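Local coordinates for surface-associated protein CshA (Streptococcus gordonii, PDB 5L2D), which probably binds host fibronectin as a cell-wall-anchored streptococcal adhesin, of which this chain carries the non-repetitive domain 2, at residues A[60-65]-A[88-93]; A[96-101]-A[133-138]; A[172-177]-A[245-250]. One frame throughout, in Å; residues are numbered along the deposited sequence.

The three contacts follow one another along the chain of non-repetitive domain 2, each closing before the next opens. Contacts 1 and 2 are neighbours, with centres about 12 Å apart: Leu93 N reaches Ala137 O at 2.8 Å, a probable hydrogen bond, and Ser91 O packs on Val138 CG1. Contact 3 belongs to a separate small sheet. Its centre is about 16 Å from that of contact 1, and the two meet where Phe65 CZ packs against Ile174 CD1 at 3.7 Å. Contacts 2 and 3 do not touch, their nearest atoms being about 7 Å apart. All three also touch the second subunit, so each lies near the dimer interface.

Contact 1. Residues A[60-65]-A[88-93]; sequences TELKPF and AINSYL
Lys63 and Pro64 meet the loop Ala88-Asn90 through one charged tip, one ring and one amide. The lysine runs its aliphatic part alongside the carbonyl of Ala88, with CG 3.6 Å from Ala88 O, and then bends at its last torsion (chi4 -58°), which brings the ammonium back onto the same oxygen. The resulting hydrogen bond, Lys63 NZ to Ala88 O at 3.2 Å, arrives from above the carbonyl plane and misses the lone pairs. The next residue adds an apolar contact, Pro64 CG resting on Ala88 CB at 3.7 Å, while Pro64 CD lies over the backbone of Ile89, 3.5 Å from its C atom.

Asn90 fills the angle between Leu62 and Pro64. Its CG stands anti to its own carbonyl carbon (chi1 -75°), an orientation that lays the amide across the 62-64 backbone. Asn90 OD1 approaches Lys63 C to 3.2 Å and Pro64 CD to 3.4 Å, but Pro64 N has no hydrogen to offer it. On the other branch, Asn90 ND2 faces Leu62 CB at 3.8 Å, the two side chains crossing at about a right angle. Beyond this shell, Ser91 OG donates a hydrogen bond to Ile89 O at 3.2 Å, tying down the chain beside the asparagine.

The polar end of Asn90 is anchored on strand 138-150, where OD1 accepts from Gly141 N; Leu62 packs on Ile142 and Pro64 on Asn139 of the same strand. Just upstream, Thr60 and Glu61 form a classic beta bulge opposite Lys143, to which Glu61 is salt-bridged. The contact thus bridges the gap between the end of strand 53-61 and the start of strand 91-92, two strands that pair one after the other with strand 138-150; Phe65 leads on to helix 69-75 and meets Tyr269 of the second subunit edge-to-face.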
loop_
_atom_site.group_PDB
_atom_site.type_symbol
_atom_site.label_atom_id
_atom_site.label_comp_id
_atom_site.label_asym_id
_atom_site.label_seq_id
_atom_site.Cartn_x
_atom_site.Cartn_y
_atom_site.Cartn_z
ATOM N N THR A 60 6.190 -9.572 -6.528
ATOM C CA THR A 60 7.174 -10.453 -5.881
ATOM C C THR A 60 6.696 -11.001 -4.579
ATOM O O THR A 60 7.317 -11.894 -4.054
ATOM C CB THR A 60 8.508 -9.755 -5.581
ATOM O OG1 THR A 60 8.327 -8.761 -4.574
ATOM C CG2 THR A 60 9.037 -9.096 -6.815
ATOM N N GLU A 61 5.638 -10.435 -4.022
ATOM C CA GLU A 61 5.221 -10.820 -2.692
ATOM C C GLU A 61 3.795 -10.392 -2.362
ATOM O O GLU A 61 3.326 -9.324 -2.769
ATOM C CB GLU A 61 6.186 -10.267 -1.644
ATOM C CG GLU A 61 5.989 -10.958 -0.308
ATOM C CD GLU A 61 7.159 -10.804 0.649
ATOM O OE1 GLU A 61 7.442 -9.654 1.055
ATOM O OE2 GLU A 61 7.765 -11.839 1.030
ATOM N N LEU A 62 3.113 -11.253 -1.623
ATOM C CA LEU A 62 1.805 -10.941 -1.048
ATOM C C LEU A 62 1.795 -11.184 0.471
ATOM O O LEU A 62 1.338 -12.211 0.929
ATOM C CB LEU A 62 0.723 -11.779 -1.730
ATOM C CG LEU A 62 0.438 -11.408 -3.182
ATOM C CD1 LEU A 62 -0.400 -12.472 -3.893
ATOM C CD2 LEU A 62 -0.262 -10.067 -3.268
ATOM N N LYS A 63 2.314 -10.246 1.247
ATOM C CA LYS A 63 2.245 -10.357 2.679
ATOM C C LYS A 63 1.923 -9.003 3.265
ATOM O O LYS A 63 2.177 -7.972 2.633
ATOM C CB LYS A 63 3.568 -10.821 3.238
ATOM C CG LYS A 63 3.987 -12.232 2.878
ATOM C CD LYS A 63 5.338 -12.522 3.545
ATOM C CE LYS A 63 5.716 -14.004 3.497
ATOM N NZ LYS A 63 4.698 -14.894 4.136
ATOM N N PRO A 64 1.367 -9.000 4.485
ATOM C CA PRO A 64 1.003 -7.795 5.211
ATOM C C PRO A 64 2.152 -7.162 5.940
ATOM O O PRO A 64 3.172 -7.811 6.146
ATOM C CB PRO A 64 0.022 -8.321 6.243
ATOM C CG PRO A 64 0.536 -9.684 6.547
ATOM C CD PRO A 64 0.837 -10.194 5.171
ATOM N N PHE A 65 1.909 -5.932 6.393
ATOM C CA PHE A 65 2.917 -5.074 6.992
ATOM C C PHE A 65 3.580 -5.645 8.193
ATOM O O PHE A 65 4.773 -5.382 8.419
ATOM C CB PHE A 65 2.319 -3.774 7.426
ATOM C CG PHE A 65 3.329 -2.716 7.759
ATOM C CD1 PHE A 65 4.117 -2.175 6.794
ATOM C CD2 PHE A 65 3.438 -2.207 9.041
ATOM C CE1 PHE A 65 4.998 -1.144 7.078
ATOM C CE2 PHE A 65 4.328 -1.176 9.343
ATOM C CZ PHE A 65 5.115 -0.644 8.349
ATOM N N ALA A 88 3.438 -14.143 8.204
ATOM C CA ALA A 88 2.049 -13.721 8.168
ATOM C C ALA A 88 1.617 -13.754 6.738
ATOM O O ALA A 88 2.401 -13.413 5.854
ATOM C CB ALA A 88 1.911 -12.314 8.697
ATOM N N ILE A 89 0.380 -14.157 6.497
ATOM C CA ILE A 89 -0.162 -14.008 5.150
ATOM C C ILE A 89 -1.270 -12.982 5.144
ATOM O O ILE A 89 -1.658 -12.469 6.186
ATOM C CB ILE A 89 -0.655 -15.329 4.570
ATOM C CG1 ILE A 89 -1.594 -16.058 5.561
ATOM C CG2 ILE A 89 0.549 -16.182 4.223
ATOM C CD1 ILE A 89 -2.819 -16.662 4.911
ATOM N N ASN A 90 -1.712 -12.637 3.943
ATOM C CA ASN A 90 -2.793 -11.694 3.752
ATOM C C ASN A 90 -4.040 -12.353 4.343
ATOM O O ASN A 90 -4.397 -13.480 3.955
ATOM C CB ASN A 90 -2.976 -11.377 2.249
ATOM C CG ASN A 90 -1.889 -10.433 1.663
ATOM O OD1 ASN A 90 -0.996 -9.917 2.349
ATOM N ND2 ASN A 90 -1.987 -10.204 0.370
ATOM N N SER A 91 -4.674 -11.665 5.302
ATOM C CA SER A 91 -5.731 -12.242 6.156
ATOM C C SER A 91 -6.928 -11.357 6.355
ATOM O O SER A 91 -6.840 -10.149 6.202
ATOM C CB SER A 91 -5.178 -12.443 7.551
ATOM O OG SER A 91 -4.350 -13.551 7.579
ATOM N N TYR A 92 -8.034 -11.958 6.782
ATOM C CA TYR A 92 -9.078 -11.187 7.475
ATOM C C TYR A 92 -8.625 -10.810 8.872
ATOM O O TYR A 92 -7.906 -11.591 9.502
ATOM C CB TYR A 92 -10.368 -11.984 7.581
ATOM C CG TYR A 92 -11.049 -12.068 6.258
ATOM C CD1 TYR A 92 -11.654 -10.943 5.689
ATOM C CD2 TYR A 92 -11.044 -13.253 5.541
ATOM C CE1 TYR A 92 -12.266 -11.016 4.441
ATOM C CE2 TYR A 92 -11.647 -13.341 4.298
ATOM C CZ TYR A 92 -12.253 -12.229 3.761
ATOM O OH TYR A 92 -12.836 -12.361 2.547
ATOM N N LEU A 93 -9.058 -9.632 9.347
ATOM C CA LEU A 93 -8.799 -9.174 10.727
ATOM C C LEU A 93 -9.442 -10.137 11.755
ATOM O O LEU A 93 -10.555 -10.595 11.543
ATOM C CB LEU A 93 -9.379 -7.789 10.908
ATOM C CG LEU A 93 -8.884 -6.718 9.952
ATOM C CD1 LEU A 93 -9.701 -5.449 10.111
ATOM C CD2 LEU A 93 -7.419 -6.445 10.204
#

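Contact 2. Residues A[96-101]-A[133-138]; sequences YKDYGK and LPDDAV
Two overlapping beta turns, type I from Tyr96 to Tyr99 and type II from Asp98 to Lys101, form the loop that here packs against the connection between strands 131-132 and 138-150. Tyr99 N to Tyr96 O closes the first turn and Lys101 N to Asp98 O the second, in which Gly100 takes the third position with a positive phi.

On the side of 96-101 nearly all the buried surface belongs to Tyr96. Its CG lies anti to the backbone N (chi1 164°), which carries the ring out over Ala137, a residue in left-handed backbone conformation. The methyl group makes a CH-pi contact: Ala137 CB is 3.7 Å from the ring centroid, displaced toward the rim nearest CD1. Lys97 CG covers the centre of the opposite face, so the ring is held between a methyl and a methylene group. Tyr92 of strand 91-92 also meets this ring, at a small angle between the planes.

At the phenol end the fit is slacker. Tyr96 OH lies 4.1 Å from Asp136 CB, and the ring and carboxylate planes of this pair are steeply inclined to each other. Two acids of the opposing loops, Asp98 and Asp135, bring their OD2 atoms to 4.4 Å, a like-charge approach that may raise the proton affinity of one or both. Val138, which follows Ala137, pairs with a strand of the second subunit, so the sheet continues across the interface. Asp135 OD1 stays 3.8 Å from Tyr96 OH, too far for a hydrogen bond. Within its own loop the same Asp135 OD1 accepts a weak hydrogen bond from Asp136 N at 3.0 Å.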
loop_
_atom_site.group_PDB
_atom_site.type_symbol
_atom_site.label_atom_id
_atom_site.label_comp_id
_atom_site.label_asym_id
_atom_site.label_seq_id
_atom_site.Cartn_x
_atom_site.Cartn_y
_atom_site.Cartn_z
ATOM N N TYR A 96 -13.635 -11.246 12.767
ATOM C CA TYR A 96 -14.554 -10.790 11.753
ATOM C C TYR A 96 -15.117 -12.085 11.169
ATOM O O TYR A 96 -14.478 -13.150 11.212
ATOM C CB TYR A 96 -13.833 -9.904 10.740
ATOM C CG TYR A 96 -14.556 -9.661 9.429
ATOM C CD1 TYR A 96 -15.335 -8.511 9.224
ATOM C CD2 TYR A 96 -14.419 -10.561 8.369
ATOM C CE1 TYR A 96 -15.965 -8.286 8.001
ATOM C CE2 TYR A 96 -15.046 -10.352 7.150
ATOM C CZ TYR A 96 -15.815 -9.220 6.960
ATOM O OH TYR A 96 -16.422 -9.024 5.728
ATOM N N LYS A 97 -16.340 -11.996 10.677
ATOM C CA LYS A 97 -17.124 -13.188 10.331
ATOM C C LYS A 97 -16.464 -14.221 9.376
ATOM O O LYS A 97 -16.793 -15.408 9.406
ATOM C CB LYS A 97 -18.513 -12.759 9.838
ATOM C CG LYS A 97 -18.538 -11.620 8.835
ATOM C CD LYS A 97 -18.377 -12.174 7.435
ATOM C CE LYS A 97 -19.716 -12.428 6.767
ATOM N NZ LYS A 97 -20.240 -11.138 6.250
ATOM N N ASP A 98 -15.521 -13.782 8.551
ATOM C CA ASP A 98 -14.781 -14.705 7.685
ATOM C C ASP A 98 -13.350 -15.014 8.152
ATOM O O ASP A 98 -12.603 -15.719 7.458
ATOM C CB ASP A 98 -14.767 -14.167 6.258
ATOM C CG ASP A 98 -16.159 -13.944 5.715
ATOM O OD1 ASP A 98 -16.961 -14.900 5.774
ATOM O OD2 ASP A 98 -16.451 -12.818 5.245
ATOM N N TYR A 99 -12.963 -14.546 9.329
ATOM C CA TYR A 99 -11.641 -14.897 9.799
ATOM C C TYR A 99 -11.348 -16.391 9.658
ATOM O O TYR A 99 -12.098 -17.213 10.158
ATOM C CB TYR A 99 -11.445 -14.522 11.239
ATOM C CG TYR A 99 -10.045 -14.823 11.645
ATOM C CD1 TYR A 99 -8.983 -14.096 11.095
ATOM C CD2 TYR A 99 -9.757 -15.848 12.538
ATOM C CE1 TYR A 99 -7.667 -14.362 11.440
ATOM C CE2 TYR A 99 -8.441 -16.116 12.904
ATOM C CZ TYR A 99 -7.401 -15.371 12.352
ATOM O OH TYR A 99 -6.105 -15.636 12.707
ATOM N N GLY A 100 -10.244 -16.723 8.989
ATOM C CA GLY A 100 -9.857 -18.118 8.724
ATOM C C GLY A 100 -10.234 -18.594 7.324
ATOM O O GLY A 100 -9.654 -19.546 6.801
ATOM N N LYS A 101 -11.257 -17.970 6.746
ATOM C CA LYS A 101 -11.536 -18.130 5.341
ATOM C C LYS A 101 -10.404 -17.330 4.640
ATOM O O LYS A 101 -9.881 -16.328 5.172
ATOM C CB LYS A 101 -12.960 -17.633 5.000
ATOM N N LEU A 133 -8.045 -5.071 -2.986
ATOM C CA LEU A 133 -8.437 -6.378 -2.487
ATOM C C LEU A 133 -9.881 -6.215 -2.114
ATOM O O LEU A 133 -10.185 -5.493 -1.153
ATOM C CB LEU A 133 -7.634 -6.789 -1.268
ATOM C CG LEU A 133 -7.828 -8.251 -0.899
ATOM C CD1 LEU A 133 -6.816 -8.629 0.165
ATOM C CD2 LEU A 133 -9.226 -8.548 -0.401
ATOM N N PRO A 134 -10.777 -6.880 -2.872
ATOM C CA PRO A 134 -12.218 -6.614 -2.888
ATOM C C PRO A 134 -13.009 -7.276 -1.745
ATOM O O PRO A 134 -13.836 -8.146 -1.982
ATOM C CB PRO A 134 -12.626 -7.211 -4.232
ATOM C CG PRO A 134 -11.758 -8.428 -4.344
ATOM C CD PRO A 134 -10.429 -7.990 -3.790
ATOM N N ASP A 135 -12.750 -6.875 -0.512
ATOM C CA ASP A 135 -13.509 -7.386 0.624
ATOM C C ASP A 135 -13.013 -6.669 1.881
ATOM O O ASP A 135 -11.853 -6.287 1.976
ATOM C CB ASP A 135 -13.391 -8.921 0.737
ATOM C CG ASP A 135 -14.426 -9.554 1.692
ATOM O OD1 ASP A 135 -15.462 -8.942 2.046
ATOM O OD2 ASP A 135 -14.195 -10.708 2.083
ATOM N N ASP A 136 -13.913 -6.485 2.834
ATOM C CA ASP A 136 -13.662 -5.660 4.004
ATOM C C ASP A 136 -12.767 -6.357 5.006
ATOM O O ASP A 136 -12.608 -7.572 4.955
ATOM C CB ASP A 136 -14.996 -5.296 4.681
ATOM C CG ASP A 136 -15.961 -4.518 3.746
ATOM O OD1 ASP A 136 -15.509 -3.835 2.775
ATOM O OD2 ASP A 136 -17.185 -4.595 4.011
ATOM N N ALA A 137 -12.167 -5.575 5.898
ATOM C CA ALA A 137 -11.571 -6.105 7.142
ATOM C C ALA A 137 -10.423 -7.079 6.904
ATOM O O ALA A 137 -10.417 -8.225 7.400
ATOM C CB ALA A 137 -12.636 -6.736 8.013
ATOM N N VAL A 138 -9.431 -6.574 6.170
ATOM C CA VAL A 138 -8.237 -7.338 5.805
ATOM C C VAL A 138 -6.973 -6.556 6.155
ATOM O O VAL A 138 -6.933 -5.334 6.085
ATOM C CB VAL A 138 -8.228 -7.688 4.311
ATOM C CG1 VAL A 138 -8.990 -8.970 4.059
ATOM C CG2 VAL A 138 -8.849 -6.548 3.511
#

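Contact 3. Residues A[172-177]-A[245-250]; sequences YGIFTT and FGPIIS
Strands 172-177 and 244-250 pair antiparallel in a small three-stranded sheet, with a break in the second strand at Gly246-Pro247. Phe175 and Phe245 form the hydrogen-bonded pair: Phe175 N donates to Phe245 O at 3.1 Å, almost straight, and Phe245 N donates to Phe175 O at 3.0 Å in the carbonyl plane. Their rings leave the same face and run side by side, the CD2 corner of Phe175 fitting against the edge of the Phe245 ring, with the two CD2 atoms 3.9 Å apart.

On the other face the bump is Pro247. Its ring enters the hollow between the side chains of Tyr172 and Ile174, two residues apart on the strand. Pro247 CB touches the edge of the tyrosine ring, 4.2 Å from Tyr172 CD1, and Pro247 CD lies 3.9 Å from Ile174 CG1. The far edge of strand 172-177 pairs with a strand of the second subunit, and Phe175 meets Phe268 of that subunit. Having no N-H to give, Pro247 offers a CA-H instead, its CA lying 3.4 Å from Gly173 O.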
loop_
_atom_site.group_PDB
_atom_site.type_symbol
_atom_site.label_atom_id
_atom_site.label_comp_id
_atom_site.label_asym_id
_atom_site.label_seq_id
_atom_site.Cartn_x
_atom_site.Cartn_y
_atom_site.Cartn_z
ATOM N N TYR A 172 -5.641 2.011 7.545
ATOM C CA TYR A 172 -4.178 2.212 7.444
ATOM C C TYR A 172 -3.640 1.963 6.019
ATOM O O TYR A 172 -3.792 0.868 5.498
ATOM C CB TYR A 172 -3.489 1.255 8.399
ATOM C CG TYR A 172 -3.681 1.521 9.876
ATOM C CD1 TYR A 172 -3.204 2.689 10.448
ATOM C CD2 TYR A 172 -4.297 0.576 10.713
ATOM C CE1 TYR A 172 -3.355 2.941 11.800
ATOM C CE2 TYR A 172 -4.443 0.817 12.078
ATOM C CZ TYR A 172 -3.974 2.007 12.606
ATOM O OH TYR A 172 -4.071 2.289 13.934
ATOM N N GLY A 173 -3.034 2.968 5.384
ATOM C CA GLY A 173 -2.498 2.809 4.024
ATOM C C GLY A 173 -1.049 3.257 3.930
ATOM O O GLY A 173 -0.782 4.451 4.003
ATOM N N ILE A 174 -0.121 2.302 3.769
ATOM C CA ILE A 174 1.334 2.587 3.761
ATOM C C ILE A 174 2.018 2.275 2.423
ATOM O O ILE A 174 1.761 1.224 1.803
ATOM C CB ILE A 174 2.062 1.752 4.831
ATOM C CG1 ILE A 174 1.354 1.889 6.177
ATOM C CG2 ILE A 174 3.528 2.169 4.909
ATOM C CD1 ILE A 174 1.951 1.071 7.310
ATOM N N PHE A 175 2.901 3.170 2.005
ATOM C CA PHE A 175 3.668 2.964 0.794
ATOM C C PHE A 175 5.174 2.797 1.094
ATOM O O PHE A 175 5.764 3.635 1.749
ATOM C CB PHE A 175 3.499 4.157 -0.128
ATOM C CG PHE A 175 2.080 4.497 -0.458
ATOM C CD1 PHE A 175 1.442 3.899 -1.501
ATOM C CD2 PHE A 175 1.408 5.472 0.256
ATOM C CE1 PHE A 175 0.154 4.235 -1.814
ATOM C CE2 PHE A 175 0.117 5.822 -0.049
ATOM C CZ PHE A 175 -0.508 5.197 -1.088
ATOM N N THR A 176 5.791 1.729 0.604
ATOM C CA THR A 176 7.241 1.547 0.740
ATOM C C THR A 176 7.990 1.569 -0.594
ATOM O O THR A 176 7.462 1.146 -1.614
ATOM C CB THR A 176 7.592 0.202 1.334
ATOM O OG1 THR A 176 7.253 -0.793 0.390
ATOM C CG2 THR A 176 6.866 -0.041 2.608
ATOM N N THR A 177 9.235 2.024 -0.555
ATOM C CA THR A 177 10.087 2.030 -1.733
ATOM C C THR A 177 11.482 1.565 -1.334
ATOM O O THR A 177 11.810 1.512 -0.135
ATOM C CB THR A 177 10.149 3.426 -2.378
ATOM O OG1 THR A 177 10.967 3.407 -3.550
ATOM C CG2 THR A 177 10.713 4.411 -1.426
ATOM N N PHE A 245 6.128 6.104 3.414
ATOM C CA PHE A 245 5.083 7.115 3.543
ATOM C C PHE A 245 3.905 6.515 4.237
ATOM O O PHE A 245 3.129 5.768 3.646
ATOM C CB PHE A 245 4.687 7.578 2.217
ATOM C CG PHE A 245 3.922 8.806 2.256
ATOM C CD1 PHE A 245 4.479 9.937 2.792
ATOM C CD2 PHE A 245 2.645 8.861 1.703
ATOM C CE1 PHE A 245 3.768 11.124 2.790
ATOM C CE2 PHE A 245 1.937 10.036 1.694
ATOM C CZ PHE A 245 2.491 11.172 2.240
ATOM N N GLY A 246 3.883 6.783 5.550
ATOM C CA GLY A 246 3.202 5.954 6.575
ATOM C C GLY A 246 1.853 6.479 6.344
ATOM O O GLY A 246 1.747 7.373 5.494
ATOM N N PRO A 247 0.853 5.960 7.060
ATOM C CA PRO A 247 -0.580 6.221 6.864
ATOM C C PRO A 247 -1.017 7.703 6.999
ATOM O O PRO A 247 -0.808 8.313 8.048
ATOM C CB PRO A 247 -1.231 5.380 7.956
ATOM C CG PRO A 247 -0.212 5.324 9.033
ATOM C CD PRO A 247 1.091 5.190 8.289
ATOM N N ILE A 248 -1.577 8.258 5.921
ATOM C CA ILE A 248 -2.283 9.544 5.959
ATOM C C ILE A 248 -3.816 9.427 5.973
ATOM O O ILE A 248 -4.397 8.360 5.789
ATOM C CB ILE A 248 -1.979 10.406 4.739
ATOM C CG1 ILE A 248 -2.297 9.655 3.434
ATOM C CG2 ILE A 248 -0.561 10.883 4.814
ATOM C CD1 ILE A 248 -2.765 10.544 2.302
ATOM N N ILE A 249 -4.441 10.576 6.187
ATOM C CA ILE A 249 -5.884 10.796 6.034
ATOM C C ILE A 249 -6.145 11.834 4.922
ATOM O O ILE A 249 -5.511 12.927 4.857
ATOM C CB ILE A 249 -6.440 11.210 7.403
ATOM C CG1 ILE A 249 -6.927 9.954 8.118
ATOM C CG2 ILE A 249 -7.520 12.256 7.295
ATOM C CD1 ILE A 249 -7.250 10.165 9.578
ATOM N N SER A 250 -7.048 11.491 4.009
ATOM C CA SER A 250 -7.311 12.408 2.894
ATOM C C SER A 250 -8.293 13.502 3.307
ATOM O O SER A 250 -9.117 13.313 4.213
ATOM C CB SER A 250 -7.772 11.673 1.628
ATOM O OG SER A 250 -6.819 11.897 0.589
#